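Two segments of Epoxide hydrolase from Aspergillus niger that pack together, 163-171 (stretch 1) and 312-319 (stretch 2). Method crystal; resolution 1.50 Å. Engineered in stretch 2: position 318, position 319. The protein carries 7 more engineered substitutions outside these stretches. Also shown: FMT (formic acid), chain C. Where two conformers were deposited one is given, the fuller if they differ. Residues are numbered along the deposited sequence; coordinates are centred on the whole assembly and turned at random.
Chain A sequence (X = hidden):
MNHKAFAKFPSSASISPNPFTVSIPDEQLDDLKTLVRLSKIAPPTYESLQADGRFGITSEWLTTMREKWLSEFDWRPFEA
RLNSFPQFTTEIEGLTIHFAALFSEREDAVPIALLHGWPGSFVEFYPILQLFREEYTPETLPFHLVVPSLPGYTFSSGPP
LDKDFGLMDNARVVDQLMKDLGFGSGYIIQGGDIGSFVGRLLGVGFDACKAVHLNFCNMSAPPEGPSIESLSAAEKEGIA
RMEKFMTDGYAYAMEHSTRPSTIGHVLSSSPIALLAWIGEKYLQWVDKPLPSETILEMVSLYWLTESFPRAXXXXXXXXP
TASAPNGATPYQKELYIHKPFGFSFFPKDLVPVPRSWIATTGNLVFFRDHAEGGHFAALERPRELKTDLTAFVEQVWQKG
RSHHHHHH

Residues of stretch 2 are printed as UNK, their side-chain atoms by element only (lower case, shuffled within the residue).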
# COMPACT_ATOMS: atom_id res chain seq x y z
N LYS A 163 -11.21 9.05 19.89
CA LYS A 163 -12.00 9.84 18.95
C LYS A 163 -11.23 10.05 17.65
O LYS A 163 -10.00 9.99 17.64
CB LYS A 163 -12.41 11.19 19.55
CG LYS A 163 -11.24 12.05 20.04
CD LYS A 163 -11.67 13.46 20.46
CE LYS A 163 -11.58 14.44 19.29
NZ LYS A 163 -11.66 15.86 19.74
N ASP A 164 -11.96 10.30 16.58
CA ASP A 164 -11.38 10.62 15.28
C ASP A 164 -10.69 11.98 15.36
O ASP A 164 -10.99 12.80 16.23
CB ASP A 164 -12.47 10.60 14.21
CG ASP A 164 -11.92 10.50 12.79
OD1 ASP A 164 -10.73 10.17 12.59
OD2 ASP A 164 -12.71 10.75 11.85
N PHE A 165 -9.73 12.20 14.46
CA PHE A 165 -8.92 13.42 14.45
C PHE A 165 -8.62 13.71 12.99
O PHE A 165 -8.19 12.82 12.25
CB PHE A 165 -7.63 13.18 15.23
CG PHE A 165 -7.02 14.44 15.82
CD1 PHE A 165 -7.54 15.00 16.99
CD2 PHE A 165 -5.90 15.02 15.24
CE1 PHE A 165 -6.96 16.14 17.55
CE2 PHE A 165 -5.32 16.16 15.79
CZ PHE A 165 -5.85 16.72 16.95
N GLY A 166 -8.84 14.95 12.56
CA GLY A 166 -8.69 15.30 11.16
C GLY A 166 -7.90 16.57 10.93
O GLY A 166 -7.21 17.05 11.84
N LEU A 167 -8.01 17.11 9.73
CA LEU A 167 -7.23 18.27 9.32
C LEU A 167 -7.59 19.53 10.10
O LEU A 167 -6.70 20.29 10.48
CB LEU A 167 -7.34 18.49 7.80
CG LEU A 167 -6.70 17.40 6.94
CD1 LEU A 167 -7.32 17.33 5.55
CD2 LEU A 167 -5.19 17.59 6.86
N MET A 168 -8.88 19.73 10.37
CA MET A 168 -9.33 20.89 11.16
C MET A 168 -8.80 20.83 12.59
O MET A 168 -8.43 21.85 13.17
CB MET A 168 -10.85 20.99 11.16
CG MET A 168 -11.39 22.28 11.80
SD MET A 168 -10.84 23.77 10.93
CE MET A 168 -11.72 23.62 9.38
N ASP A 169 -8.75 19.62 13.15
CA ASP A 169 -8.20 19.41 14.48
C ASP A 169 -6.71 19.78 14.53
O ASP A 169 -6.25 20.40 15.49
CB ASP A 169 -8.38 17.95 14.90
CG ASP A 169 -9.83 17.57 15.10
OD1 ASP A 169 -10.56 18.29 15.82
OD2 ASP A 169 -10.26 16.54 14.53
N ASN A 170 -5.98 19.40 13.48
CA ASN A 170 -4.58 19.79 13.35
C ASN A 170 -4.42 21.31 13.31
O ASN A 170 -3.54 21.86 13.98
CB ASN A 170 -3.97 19.16 12.10
CG ASN A 170 -3.43 17.76 12.36
OD1 ASN A 170 -2.23 17.58 12.56
ND2 ASN A 170 -4.30 16.76 12.35
N ALA A 171 -5.27 21.96 12.52
CA ALA A 171 -5.26 23.42 12.40
C ALA A 171 -5.53 24.08 13.75
O ALA A 171 -4.83 25.01 14.14
CB ALA A 171 -6.27 23.88 11.36
N UNK A 312 -0.49 9.11 9.97
CA UNK A 312 -1.27 8.96 8.74
C UNK A 312 -2.77 9.20 8.90
O UNK A 312 -3.52 9.09 7.93
c UNK A 312 0.50 7.59 7.56
c UNK A 312 -0.97 7.62 8.03
c UNK A 312 -1.25 5.09 8.22
c UNK A 312 -1.30 6.43 8.93
N UNK A 313 -3.20 9.59 10.10
CA UNK A 313 -4.63 9.81 10.37
C UNK A 313 -5.28 10.80 9.41
O UNK A 313 -6.46 10.66 9.09
c UNK A 313 -4.86 10.24 11.84
c UNK A 313 -4.28 11.58 12.20
n UNK A 313 -2.96 11.73 12.59
c UNK A 313 -4.83 12.81 12.25
c UNK A 313 -2.73 13.00 12.86
n UNK A 313 -3.85 13.68 12.66
N UNK A 314 -4.51 11.78 8.95
CA UNK A 314 -5.06 12.83 8.09
C UNK A 314 -5.40 12.35 6.69
O UNK A 314 -6.20 12.98 6.00
o UNK A 314 -2.81 13.50 7.59
c UNK A 314 -3.98 14.75 9.29
c UNK A 314 -4.09 14.00 7.96
N UNK A 315 -4.79 11.25 6.25
CA UNK A 315 -4.97 10.82 4.87
C UNK A 315 -6.41 10.53 4.47
O UNK A 315 -6.81 10.83 3.35
c UNK A 315 -0.45 10.71 4.92
o UNK A 315 1.24 11.18 3.30
c UNK A 315 -0.94 10.51 2.57
c UNK A 315 -0.06 10.80 3.60
c UNK A 315 -2.66 10.03 4.21
c UNK A 315 -2.24 10.13 2.88
c UNK A 315 -1.75 10.33 5.22
c UNK A 315 -4.08 9.62 4.54
N UNK A 316 -7.20 9.98 5.39
CA UNK A 316 -8.60 9.68 5.07
C UNK A 316 -9.42 10.94 4.79
O UNK A 316 -10.48 10.86 4.16
c UNK A 316 -9.25 8.81 6.14
c UNK A 316 -8.48 8.24 10.62
n UNK A 316 -7.48 7.58 10.06
c UNK A 316 -9.73 8.31 8.49
c UNK A 316 -9.17 9.34 7.55
n UNK A 316 -9.54 8.61 9.91
n UNK A 316 -8.42 8.54 11.91
N UNK A 317 -8.93 12.10 5.25
CA UNK A 317 -9.53 13.39 4.90
C UNK A 317 -8.77 14.11 3.77
O UNK A 317 -9.37 14.83 2.97
c UNK A 317 -9.59 14.31 6.12
o UNK A 317 -10.17 15.97 8.21
c UNK A 317 -10.87 14.93 8.21
o UNK A 317 -11.83 14.74 8.99
c UNK A 317 -10.54 13.84 7.21
N UNK A 318 -7.45 13.92 3.72
CA UNK A 318 -6.60 14.66 2.78
C UNK A 318 -6.68 14.15 1.34
O UNK A 318 -6.63 14.94 0.40
c UNK A 318 -2.36 13.99 1.63
c UNK A 318 -1.19 13.99 0.89
c UNK A 318 -2.45 16.40 1.31
c UNK A 318 -0.65 15.18 0.37
c UNK A 318 -3.02 15.22 1.85
c UNK A 318 -4.32 16.95 2.40
n UNK A 318 -3.27 17.44 1.66
c UNK A 318 -5.15 14.68 3.28
c UNK A 318 -1.27 16.39 0.57
c UNK A 318 -4.22 15.59 2.53
N UNK A 319 -6.78 12.83 1.19
CA UNK A 319 -6.88 12.20 -0.13
C UNK A 319 -8.11 12.69 -0.94
O UNK A 319 -7.95 13.06 -2.11
c UNK A 319 -5.37 10.23 0.38
c UNK A 319 -6.78 10.65 -0.04
c UNK A 319 -7.15 9.98 -1.35
C FMT C . 2.19 13.16 1.11
O1 FMT C . 2.58 13.86 0.19
O2 FMT C . 1.76 12.02 0.94
O HOH W 1 -11.45 11.45 9.54
O HOH W 2 -8.78 12.16 9.66
O HOH W 3 -11.07 18.24 9.30

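Position 312 has four side-chain carbons, forked at the first, with one arm two carbons long. None comes near stretch 1. This is Ile 312.

Position 313 has one carbon and then a five-membered ring of three carbons and two nitrogens. It points toward stretch 1. One ring nitrogen lies near the plane of the Phe 165 ring, at its edge. That pattern is histidine, His 313. Asn 170 ND2 donates a hydrogen bond to His 313 NE2 at 3.1 Å, so this nitrogen acts as acceptor. The Phe 165 and His 313 rings meet obliquely, with planes at 63°.

Position 314 has one carbon carrying one oxygen and one carbon. The carbons lie near Leu 167 and Asn 170. It is Thr 314. Its CG2 lies 3.7 Å from Asn 170 ND2, and its CB lies 3.9 Å from Leu 167 CD2. Its CA is 5.4 Å from Gly 166 CA, the nearest CA pair.

Position 315 has one carbon and a ring of six carbons bearing one oxygen. It points away from stretch 1. This is Tyr 315. Its OH donates a hydrogen bond to O2 of the formic acid at 2.6 Å.

Position 316 has three carbons, a nitrogen, then a carbon carrying two more nitrogens. The planar end reaches the Asp 164 carboxylate. This is Arg 316. Its NH2 lies 2.9 Å from Asp 164 OD1 in a salt bridge. NE adds a weak hydrogen bond to the same oxygen.

Position 317 has three carbons, the third carrying two oxygens, one close to Leu 167 N. The chain is one carbon longer than aspartate, so it is Glu 317. Leu 167 N donates to Glu 317 OE1 at 2.9 Å. Water 3 donates to this oxygen and accepts from Met 168 N.

Position 318 has one carbon and fused five- and six-membered rings holding eight carbons and one nitrogen. Leu 167 CD1 lies at the ring edge. This is Trp 318, an engineered residue (Thr in the natural sequence). Leu 167 CD1 lies 4.1 Å from Trp 318 CB.

Position 319 has one carbon carrying two more. It does not touch stretch 1. It is Val 319, also engineered from Thr.

The contact joins polar anchors to a small apolar patch. Glu 317 binds a free backbone amide in the first turn of the helix that follows Gly 166. A CB on Gly 166 would clash with Glu 317 OE1, at 2.4 Å. Asn 170 ND2 also donates to Gly 166 O, linking the helix start to His 313. Water 2 lies within hydrogen-bonding reach of Phe 165 O and His 313 O.

Stretch 2 (312-319) IHTYREWV
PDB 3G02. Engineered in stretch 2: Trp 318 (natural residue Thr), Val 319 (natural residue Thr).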